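Local coordinates for putative sugar binding protein (Bacteroides vulgatus ATCC 8482, PDB 3KEZ) that probably binds glycans at the bacterial outer membrane as a SusD-family lipoprotein and carries a calcium ion, at residues R43-G48 / I332-L337; S289-L294 / S417-T422; K304-D309 / A314-Y319. All coordinates share one frame; numbering follows the deposited sequence. Where two conformers were deposited one is given.

Contact 1: residues R43-G48 / I332-L337. With EDO (1,2-ethanediol), chain G.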
loop_
_atom_site.group_PDB
_atom_site.type_symbol
_atom_site.label_atom_id
_atom_site.label_comp_id
_atom_site.label_asym_id
_atom_site.label_seq_id
_atom_site.Cartn_x
_atom_site.Cartn_y
_atom_site.Cartn_z
ATOM N N ARG A 43 4.435 -0.211 -9.666
ATOM C CA ARG A 43 4.796 -1.580 -9.269
ATOM C C ARG A 43 4.556 -1.901 -7.829
ATOM O O ARG A 43 4.113 -3.014 -7.542
ATOM C CB ARG A 43 6.260 -1.877 -9.641
ATOM C CG ARG A 43 6.420 -2.002 -11.137
ATOM C CD ARG A 43 7.850 -2.337 -11.533
ATOM N NE ARG A 43 7.983 -2.466 -12.976
ATOM C CZ ARG A 43 9.139 -2.567 -13.617
ATOM N NH1 ARG A 43 10.264 -2.558 -12.944
ATOM N NH2 ARG A 43 9.164 -2.660 -14.941
ATOM N N LEU A 44 4.808 -0.932 -6.922
ATOM C CA LEU A 44 4.598 -1.182 -5.486
ATOM C C LEU A 44 3.123 -1.214 -5.126
ATOM O O LEU A 44 2.736 -1.874 -4.150
ATOM C CB LEU A 44 5.373 -0.191 -4.589
ATOM C CG LEU A 44 6.908 -0.274 -4.775
ATOM C CD1 LEU A 44 7.555 0.817 -3.964
ATOM C CD2 LEU A 44 7.474 -1.644 -4.353
ATOM N N VAL A 45 2.285 -0.612 -5.961
ATOM C CA VAL A 45 0.871 -0.652 -5.721
ATOM C C VAL A 45 0.259 -1.916 -6.272
ATOM O O VAL A 45 -0.417 -2.631 -5.557
ATOM C CB VAL A 45 0.162 0.616 -6.231
ATOM C CG1 VAL A 45 -1.314 0.605 -5.806
ATOM C CG2 VAL A 45 0.879 1.864 -5.632
ATOM N N TYR A 46 0.472 -2.217 -7.553
ATOM C CA TYR A 46 -0.269 -3.303 -8.133
ATOM C C TYR A 46 0.130 -4.688 -7.645
ATOM O O TYR A 46 -0.635 -5.629 -7.820
ATOM C CB TYR A 46 -0.303 -3.252 -9.658
ATOM C CG TYR A 46 0.979 -3.523 -10.445
ATOM C CD1 TYR A 46 1.579 -4.752 -10.445
ATOM C CD2 TYR A 46 1.494 -2.563 -11.282
ATOM C CE1 TYR A 46 2.717 -4.997 -11.214
ATOM C CE2 TYR A 46 2.640 -2.791 -12.044
ATOM C CZ TYR A 46 3.216 -4.021 -12.033
ATOM O OH TYR A 46 4.327 -4.265 -12.817
ATOM N N TYR A 47 1.327 -4.823 -7.094
ATOM C CA TYR A 47 1.858 -6.153 -6.692
ATOM C C TYR A 47 0.820 -6.961 -5.895
ATOM O O TYR A 47 0.465 -8.086 -6.261
ATOM C CB TYR A 47 3.154 -5.998 -5.893
ATOM C CG TYR A 47 3.826 -7.303 -5.514
ATOM C CD1 TYR A 47 4.565 -8.010 -6.427
ATOM C CD2 TYR A 47 3.697 -7.833 -4.221
ATOM C CE1 TYR A 47 5.174 -9.221 -6.079
ATOM C CE2 TYR A 47 4.283 -9.037 -3.880
ATOM C CZ TYR A 47 5.045 -9.703 -4.784
ATOM O OH TYR A 47 5.661 -10.872 -4.410
ATOM N N GLY A 48 0.260 -6.350 -4.856
ATOM C CA GLY A 48 -0.643 -7.084 -3.981
ATOM C C GLY A 48 -2.020 -7.375 -4.581
ATOM O O GLY A 48 -2.820 -8.125 -3.980
ATOM N N ILE A 332 -2.125 8.873 -6.821
ATOM C CA ILE A 332 -2.254 7.598 -6.144
ATOM C C ILE A 332 -2.771 7.804 -4.715
ATOM O O ILE A 332 -2.114 8.441 -3.907
ATOM C CB ILE A 332 -0.892 6.867 -6.077
ATOM C CG1 ILE A 332 -0.165 6.983 -7.427
ATOM C CG2 ILE A 332 -1.127 5.412 -5.600
ATOM C CD1 ILE A 332 -0.809 6.223 -8.634
ATOM N N PRO A 333 -3.987 7.326 -4.414
ATOM C CA PRO A 333 -4.538 7.436 -3.057
ATOM C C PRO A 333 -3.965 6.357 -2.137
ATOM O O PRO A 333 -4.678 5.441 -1.736
ATOM C CB PRO A 333 -6.035 7.259 -3.294
ATOM C CG PRO A 333 -6.106 6.278 -4.411
ATOM C CD PRO A 333 -4.903 6.589 -5.309
ATOM N N LEU A 334 -2.695 6.521 -1.773
ATOM C CA LEU A 334 -1.900 5.439 -1.219
ATOM C C LEU A 334 -2.353 4.980 0.170
ATOM O O LEU A 334 -2.346 3.800 0.456
ATOM C CB LEU A 334 -0.431 5.872 -1.190
ATOM C CG LEU A 334 0.601 4.763 -1.166
ATOM C CD1 LEU A 334 0.389 3.834 -2.364
ATOM C CD2 LEU A 334 1.950 5.427 -1.185
ATOM N N ILE A 335 -2.721 5.937 1.018
ATOM C CA ILE A 335 -3.318 5.708 2.354
ATOM C C ILE A 335 -4.619 6.543 2.524
ATOM O O ILE A 335 -4.631 7.776 2.366
ATOM C CB ILE A 335 -2.342 6.083 3.525
ATOM C CG1 ILE A 335 -1.011 5.320 3.398
ATOM C CG2 ILE A 335 -3.023 5.835 4.926
ATOM C CD1 ILE A 335 0.061 5.763 4.396
ATOM N N ARG A 336 -5.706 5.842 2.848
ATOM C CA ARG A 336 -7.033 6.404 2.972
ATOM C C ARG A 336 -7.652 6.178 4.353
ATOM O O ARG A 336 -7.450 5.107 4.949
ATOM C CB ARG A 336 -7.963 5.752 1.940
ATOM C CG ARG A 336 -7.614 6.074 0.501
ATOM C CD ARG A 336 -8.832 5.954 -0.407
ATOM N NE ARG A 336 -9.224 4.574 -0.657
ATOM C CZ ARG A 336 -10.418 4.009 -0.423
ATOM N NH1 ARG A 336 -11.406 4.670 0.148
ATOM N NH2 ARG A 336 -10.615 2.734 -0.760
ATOM N N LEU A 337 -8.446 7.158 4.819
ATOM C CA LEU A 337 -9.205 7.012 6.065
ATOM C C LEU A 337 -10.058 5.744 6.115
ATOM O O LEU A 337 -10.188 5.151 7.183
ATOM C CB LEU A 337 -10.094 8.198 6.319
ATOM C CG LEU A 337 -10.731 8.307 7.692
ATOM C CD1 LEU A 337 -9.695 8.412 8.868
ATOM C CD2 LEU A 337 -11.650 9.549 7.685
HETATM C C1 EDO G . 13.420 -2.363 -16.095
HETATM O O1 EDO G . 12.902 -2.605 -14.785
HETATM C C2 EDO G . 12.395 -2.813 -17.127
HETATM O O2 EDO G . 11.671 -3.956 -16.630
#
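I332 meets V45 of the helix beginning at R43 through its CG2 methyl, which lies 4.1 Å from V45 CG2, the two side chains passing alongside one another with their directions opposed. That methyl stands anti to the backbone N of I332, while CG1 lies beside it. M272 of helix 272-275 touches both V45 and I332, and I332 also packs on I259 of the partner strand. P333, next along, is the centre of an inverse gamma turn, marked by a weak bond from L334 N to I332 O. L334 then brings its CD1 methyl to 3.8 Å from V45 CG2, the closest approach of the two segments; with CG anti to the backbone N (chi1 -157°), the leucine end swings in to meet the helix. A single valine methyl is thus shared by two strand side chains, and the contact between the segments is small and wholly apolar. A classic beta bulge sets L334 and I335 opposite F257, and beyond it R336 sits at the N-cap position of helix 337-350, its guanidinium in salt bridges with E254, E391 and E395.

At the start of helix 43-50, R43 extends from CG to NE and offers NH1 to O1 of a 1,2-ethanediol, probably from the crystallisation liquor, at 3.2 Å, nearly straight at 170°, and NH2 to O2 at 3.3 Å; NH1 also bonds S80 OG. With an alanine in place of R43, the S80 hydroxyl would probably lose this donor and the diol its two-pronged grip. I332 directly follows the calcium ligand N331 and its side chain lies close to N261; the whole is a helix packed on a bulged two-stranded antiparallel sheet within the largely helical SusD fold.

Contact 2: residues S289-L294 / S417-T422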
loop_
_atom_site.group_PDB
_atom_site.type_symbol
_atom_site.label_atom_id
_atom_site.label_comp_id
_atom_site.label_asym_id
_atom_site.label_seq_id
_atom_site.Cartn_x
_atom_site.Cartn_y
_atom_site.Cartn_z
ATOM N N SER A 289 -14.827 -13.574 -10.505
ATOM C CA SER A 289 -15.245 -13.865 -9.132
ATOM C C SER A 289 -15.379 -12.582 -8.289
ATOM O O SER A 289 -16.311 -12.470 -7.495
ATOM C CB SER A 289 -14.296 -14.854 -8.431
ATOM O OG SER A 289 -12.934 -14.435 -8.417
ATOM N N PHE A 290 -14.481 -11.613 -8.478
ATOM C CA PHE A 290 -14.593 -10.373 -7.710
ATOM C C PHE A 290 -15.788 -9.523 -8.204
ATOM O O PHE A 290 -16.524 -8.961 -7.405
ATOM C CB PHE A 290 -13.337 -9.523 -7.763
ATOM C CG PHE A 290 -13.508 -8.200 -7.063
ATOM C CD1 PHE A 290 -13.472 -8.133 -5.693
ATOM C CD2 PHE A 290 -13.750 -7.045 -7.773
ATOM C CE1 PHE A 290 -13.627 -6.910 -5.035
ATOM C CE2 PHE A 290 -13.939 -5.854 -7.135
ATOM C CZ PHE A 290 -13.865 -5.786 -5.743
ATOM N N TYR A 291 -15.957 -9.435 -9.519
ATOM C CA TYR A 291 -17.141 -8.771 -10.079
ATOM C C TYR A 291 -18.441 -9.373 -9.531
ATOM O O TYR A 291 -19.349 -8.636 -9.119
ATOM C CB TYR A 291 -17.108 -8.811 -11.601
ATOM C CG TYR A 291 -18.256 -8.110 -12.277
ATOM C CD1 TYR A 291 -18.609 -6.814 -11.929
ATOM C CD2 TYR A 291 -19.007 -8.756 -13.253
ATOM C CE1 TYR A 291 -19.649 -6.162 -12.544
ATOM C CE2 TYR A 291 -20.071 -8.116 -13.881
ATOM C CZ TYR A 291 -20.380 -6.826 -13.525
ATOM O OH TYR A 291 -21.411 -6.217 -14.126
ATOM N N GLN A 292 -18.516 -10.709 -9.496
ATOM C CA GLN A 292 -19.699 -11.388 -8.956
ATOM C C GLN A 292 -19.929 -11.142 -7.456
ATOM O O GLN A 292 -21.072 -10.899 -7.039
ATOM C CB GLN A 292 -19.668 -12.859 -9.287
ATOM C CG GLN A 292 -19.864 -13.040 -10.797
ATOM C CD GLN A 292 -19.774 -14.467 -11.260
ATOM O OE1 GLN A 292 -19.392 -15.375 -10.503
ATOM N NE2 GLN A 292 -20.080 -14.675 -12.544
ATOM N N LEU A 293 -18.860 -11.163 -6.668
ATOM C CA LEU A 293 -18.919 -10.767 -5.246
ATOM C C LEU A 293 -19.437 -9.338 -5.088
ATOM O O LEU A 293 -20.302 -9.070 -4.241
ATOM C CB LEU A 293 -17.523 -10.926 -4.595
ATOM C CG LEU A 293 -16.984 -10.085 -3.408
ATOM C CD1 LEU A 293 -15.625 -10.583 -3.065
ATOM C CD2 LEU A 293 -16.839 -8.613 -3.672
ATOM N N LEU A 294 -18.910 -8.415 -5.907
ATOM C CA LEU A 294 -19.222 -7.001 -5.743
ATOM C C LEU A 294 -20.674 -6.762 -6.141
ATOM O O LEU A 294 -21.400 -6.049 -5.451
ATOM C CB LEU A 294 -18.256 -6.087 -6.521
ATOM C CG LEU A 294 -18.309 -4.574 -6.234
ATOM C CD1 LEU A 294 -18.048 -4.251 -4.766
ATOM C CD2 LEU A 294 -17.358 -3.741 -7.156
ATOM N N SER A 417 -20.939 -13.021 -18.395
ATOM C CA SER A 417 -21.213 -12.487 -19.705
ATOM C C SER A 417 -21.112 -10.950 -19.757
ATOM O O SER A 417 -21.040 -10.395 -20.843
ATOM C CB SER A 417 -22.578 -12.982 -20.194
ATOM O OG SER A 417 -23.576 -12.698 -19.234
ATOM N N ASP A 418 -21.063 -10.259 -18.616
ATOM C CA ASP A 418 -20.859 -8.782 -18.638
ATOM C C ASP A 418 -19.399 -8.431 -18.910
ATOM O O ASP A 418 -19.094 -7.296 -19.291
ATOM C CB ASP A 418 -21.240 -8.112 -17.315
ATOM C CG ASP A 418 -22.740 -8.048 -17.062
ATOM O OD1 ASP A 418 -23.524 -8.071 -18.032
ATOM O OD2 ASP A 418 -23.093 -7.918 -15.847
ATOM N N ILE A 419 -18.498 -9.382 -18.642
ATOM C CA ILE A 419 -17.068 -9.203 -18.875
ATOM C C ILE A 419 -16.530 -10.478 -19.503
ATOM O O ILE A 419 -15.753 -11.219 -18.896
ATOM C CB ILE A 419 -16.309 -8.830 -17.587
ATOM C CG1 ILE A 419 -16.613 -9.801 -16.419
ATOM C CG2 ILE A 419 -16.625 -7.392 -17.240
ATOM C CD1 ILE A 419 -15.904 -9.436 -15.152
ATOM N N ASN A 420 -16.957 -10.707 -20.748
ATOM C CA ASN A 420 -16.876 -12.034 -21.353
ATOM C C ASN A 420 -15.510 -12.404 -21.876
ATOM O O ASN A 420 -15.334 -13.522 -22.330
ATOM C CB ASN A 420 -17.963 -12.251 -22.436
ATOM C CG ASN A 420 -17.763 -11.397 -23.675
ATOM O OD1 ASN A 420 -16.650 -10.992 -23.993
ATOM N ND2 ASN A 420 -18.845 -11.141 -24.394
ATOM N N LYS A 421 -14.541 -11.491 -21.821
ATOM C CA LYS A 421 -13.155 -11.835 -22.173
ATOM C C LYS A 421 -12.239 -12.032 -20.969
ATOM O O LYS A 421 -11.058 -12.352 -21.126
ATOM C CB LYS A 421 -12.563 -10.781 -23.114
ATOM C CG LYS A 421 -13.169 -10.818 -24.511
ATOM C CD LYS A 421 -12.659 -9.690 -25.398
ATOM C CE LYS A 421 -13.425 -9.670 -26.717
ATOM N NZ LYS A 421 -13.450 -8.323 -27.306
ATOM N N THR A 422 -12.774 -11.853 -19.767
ATOM C CA THR A 422 -11.985 -11.991 -18.562
ATOM C C THR A 422 -11.965 -13.452 -18.129
ATOM O O THR A 422 -13.001 -14.026 -17.801
ATOM C CB THR A 422 -12.619 -11.167 -17.406
ATOM O OG1 THR A 422 -12.764 -9.798 -17.794
ATOM C CG2 THR A 422 -11.786 -11.285 -16.107
#
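The phenolic OH of Y291 lies 2.9 Å from OD2 of D418, the shortest polar approach between the helix and the loop. The carboxylate oxygen comes in at the ring edge, in the ring plane, and the ring and carboxylate planes are turned 65° apart, the two side chains crossing at about a right angle. D418 CB lies off the ring plane, 3.6 Å from Y291 CE2, so that the aspartate touches the tyrosine with its methylene as well as with its oxygen. The other carboxylate oxygen, OD1, has a long, weak ion pair with K311.

Nearer the helix, I419 supplies the apolar half. Its CD1 methyl lies 3.7 Å from Y291 CD2 and 3.8 Å from Y291 CB, approaching the ring obliquely. CG1 of I419 sits between the backbone N and the carbonyl carbon (chi1 51°), a crowded position that, with an extended second torsion, carries CD1 to the root of the tyrosine. Y291 itself has CG anti to its backbone N (chi1 -178°) and reaches from helix 288-295 toward the loop. I419 opens a type I beta turn to T422, closed by T422 N on I419 O at 3.2 Å, and N420 and K421 make backbone bonds to K311 and Y312, joining this loop to the turn before strand 313-316.

The buried tyrosine thus has an apolar root against isoleucine and a polar end beside a carboxylate, which, if charged, would probably disfavour ionisation of the phenol.

Contact 3: residues K304-D309 / A314-Y319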
loop_
_atom_site.group_PDB
_atom_site.type_symbol
_atom_site.label_atom_id
_atom_site.label_comp_id
_atom_site.label_asym_id
_atom_site.label_seq_id
_atom_site.Cartn_x
_atom_site.Cartn_y
_atom_site.Cartn_z
ATOM N N LYS A 304 -19.893 1.622 -9.133
ATOM C CA LYS A 304 -19.798 2.809 -9.990
ATOM C C LYS A 304 -18.385 3.316 -10.285
ATOM O O LYS A 304 -18.228 4.320 -10.982
ATOM C CB LYS A 304 -20.618 3.940 -9.382
ATOM C CG LYS A 304 -22.108 3.701 -9.440
ATOM C CD LYS A 304 -22.844 4.788 -8.670
ATOM C CE LYS A 304 -24.350 4.717 -8.895
ATOM N NZ LYS A 304 -25.019 5.950 -8.406
ATOM N N ILE A 305 -17.361 2.653 -9.749
ATOM C CA ILE A 305 -15.981 2.976 -10.104
ATOM C C ILE A 305 -15.367 1.910 -11.002
ATOM O O ILE A 305 -14.151 1.862 -11.164
ATOM C CB ILE A 305 -15.063 3.285 -8.881
ATOM C CG1 ILE A 305 -14.944 2.127 -7.877
ATOM C CG2 ILE A 305 -15.489 4.600 -8.211
ATOM C CD1 ILE A 305 -14.257 0.871 -8.454
ATOM N N LEU A 306 -16.216 1.073 -11.575
ATOM C CA LEU A 306 -15.814 0.102 -12.561
ATOM C C LEU A 306 -16.041 0.719 -13.935
ATOM O O LEU A 306 -17.071 1.315 -14.197
ATOM C CB LEU A 306 -16.617 -1.193 -12.402
ATOM C CG LEU A 306 -16.483 -2.030 -11.109
ATOM C CD1 LEU A 306 -17.259 -3.350 -11.347
ATOM C CD2 LEU A 306 -14.970 -2.240 -10.726
ATOM N N SER A 307 -15.038 0.584 -14.790
ATOM C CA SER A 307 -15.079 1.064 -16.176
ATOM C C SER A 307 -15.048 -0.150 -17.073
ATOM O O SER A 307 -14.095 -0.921 -17.067
ATOM C CB SER A 307 -13.888 1.950 -16.520
ATOM O OG SER A 307 -14.009 3.217 -15.931
ATOM N N PHE A 308 -16.119 -0.348 -17.835
ATOM C CA PHE A 308 -16.268 -1.552 -18.652
ATOM C C PHE A 308 -15.835 -1.308 -20.100
ATOM O O PHE A 308 -16.318 -0.389 -20.755
ATOM C CB PHE A 308 -17.719 -2.037 -18.659
ATOM C CG PHE A 308 -18.203 -2.490 -17.325
ATOM C CD1 PHE A 308 -18.712 -1.580 -16.423
ATOM C CD2 PHE A 308 -18.135 -3.830 -16.965
ATOM C CE1 PHE A 308 -19.143 -1.988 -15.177
ATOM C CE2 PHE A 308 -18.550 -4.246 -15.710
ATOM C CZ PHE A 308 -19.067 -3.335 -14.825
ATOM N N ASP A 309 -14.916 -2.142 -20.577
ATOM C CA ASP A 309 -14.551 -2.199 -21.977
ATOM C C ASP A 309 -15.592 -3.044 -22.672
ATOM O O ASP A 309 -15.486 -4.265 -22.666
ATOM C CB ASP A 309 -13.187 -2.866 -22.132
ATOM C CG ASP A 309 -12.779 -2.989 -23.572
ATOM O OD1 ASP A 309 -13.363 -2.249 -24.360
ATOM O OD2 ASP A 309 -11.937 -3.844 -23.907
ATOM N N ALA A 314 -13.654 -5.295 -16.996
ATOM C CA ALA A 314 -13.979 -4.205 -16.106
ATOM C C ALA A 314 -12.702 -3.748 -15.426
ATOM O O ALA A 314 -12.028 -4.524 -14.733
ATOM C CB ALA A 314 -15.001 -4.631 -15.085
ATOM N N TYR A 315 -12.376 -2.476 -15.623
ATOM C CA TYR A 315 -11.218 -1.858 -15.002
ATOM C C TYR A 315 -11.634 -1.112 -13.737
ATOM O O TYR A 315 -12.775 -0.668 -13.623
ATOM C CB TYR A 315 -10.556 -0.897 -15.999
ATOM C CG TYR A 315 -9.984 -1.659 -17.162
ATOM C CD1 TYR A 315 -8.698 -2.142 -17.102
ATOM C CD2 TYR A 315 -10.772 -2.011 -18.264
ATOM C CE1 TYR A 315 -8.184 -2.912 -18.096
ATOM C CE2 TYR A 315 -10.255 -2.778 -19.296
ATOM C CZ TYR A 315 -8.945 -3.211 -19.199
ATOM O OH TYR A 315 -8.373 -3.955 -20.168
ATOM N N VAL A 316 -10.715 -0.988 -12.784
ATOM C CA VAL A 316 -10.985 -0.236 -11.572
ATOM C C VAL A 316 -10.593 1.213 -11.820
ATOM O O VAL A 316 -9.427 1.553 -11.920
ATOM C CB VAL A 316 -10.248 -0.811 -10.369
ATOM C CG1 VAL A 316 -10.519 0.021 -9.099
ATOM C CG2 VAL A 316 -10.665 -2.288 -10.176
ATOM N N ASN A 317 -11.595 2.070 -11.908
ATOM C CA ASN A 317 -11.420 3.462 -12.313
ATOM C C ASN A 317 -11.184 4.368 -11.105
ATOM O O ASN A 317 -11.860 5.405 -10.933
ATOM C CB ASN A 317 -12.678 3.921 -13.090
ATOM C CG ASN A 317 -12.435 5.172 -13.911
ATOM O OD1 ASN A 317 -11.360 5.331 -14.468
ATOM N ND2 ASN A 317 -13.427 6.072 -13.971
ATOM N N LYS A 318 -10.211 4.005 -10.280
ATOM C CA LYS A 318 -9.861 4.811 -9.095
ATOM C C LYS A 318 -8.802 5.857 -9.378
ATOM O O LYS A 318 -8.648 6.813 -8.626
ATOM C CB LYS A 318 -9.374 3.914 -7.952
ATOM C CG LYS A 318 -10.461 3.011 -7.408
ATOM C CD LYS A 318 -9.968 2.081 -6.290
ATOM C CE LYS A 318 -11.129 1.527 -5.478
ATOM N NZ LYS A 318 -10.688 0.635 -4.329
ATOM N N TYR A 319 -8.039 5.630 -10.428
ATOM C CA TYR A 319 -6.978 6.541 -10.818
ATOM C C TYR A 319 -7.537 7.525 -11.840
ATOM O O TYR A 319 -7.334 7.403 -13.045
ATOM C CB TYR A 319 -5.812 5.726 -11.337
ATOM C CG TYR A 319 -5.332 4.820 -10.226
ATOM C CD1 TYR A 319 -4.509 5.310 -9.199
ATOM C CD2 TYR A 319 -5.767 3.497 -10.136
ATOM C CE1 TYR A 319 -4.124 4.496 -8.132
ATOM C CE2 TYR A 319 -5.384 2.672 -9.056
ATOM C CZ TYR A 319 -4.557 3.166 -8.083
ATOM O OH TYR A 319 -4.168 2.321 -7.062
HETATM O O HOH W 1 -10.546 2.866 -15.607
HETATM O O HOH W 2 -9.487 -3.743 -22.595
#
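S307 and Y315 pair tightly across the two strands by reciprocal backbone bonds: S307 N to Y315 O at 2.8 Å and Y315 N to S307 O at 2.7 Å, both nearly straight. N317 N adds a third, to I305 O, with the donor almost in line with the C=O group (169°). On the face carrying L306, F308, A314 and V316, the A314 methyl meets F308 CE2 at 3.6 Å, obliquely to the ring, and L306 CD2 touches V316 CG2 more loosely. Beside this row, I305 CD1 lies 3.9 Å from V316 CG1, the two side chains pointing the same way. This is a beta hairpin of antiparallel strands 306-309 and 313-316, and I286 of strand 284-286 packs against L306, A314 and V316.

The face carrying S307 and Y315 is wetter. A water donates to N317 OD1 at 2.8 Å. N317 CG is anti to its backbone N (chi1 -162°), which in one of the two conformers of S307 sets the amide beside that serine. Farther along, D309 CB comes to the edge of the Y315 ring, and a second water links their ends, donating to D309 OD2 and accepting from Y315 OH at 2.7 Å. Past the hairpin, K318 NZ is held by E395 and by the carbonyl oxygens of V393 and E391.

Overall arrangement
Contact 3 lies between the other two and touches both, whereas contacts 1 and 2 have centres 23 Å apart and nearest atoms about 10 Å apart. Toward contact 1, Y319 packs on V45, I332 and P333, its OH 3.6 Å from V45 CG1. K318 and R336 also come close around the carboxylate of E395, to which both form salt bridges. Toward contact 2, Y291 CE1 lies 3.7 Å from F308 CZ, and I419 CG2 packs against A314 and F308. Contact 3 is nested in sequence within the loops closed by both others. The calcium ion is about 8 Å from the side chain of I332 and about 13 Å from that of K318; contact 2 lies away from this site.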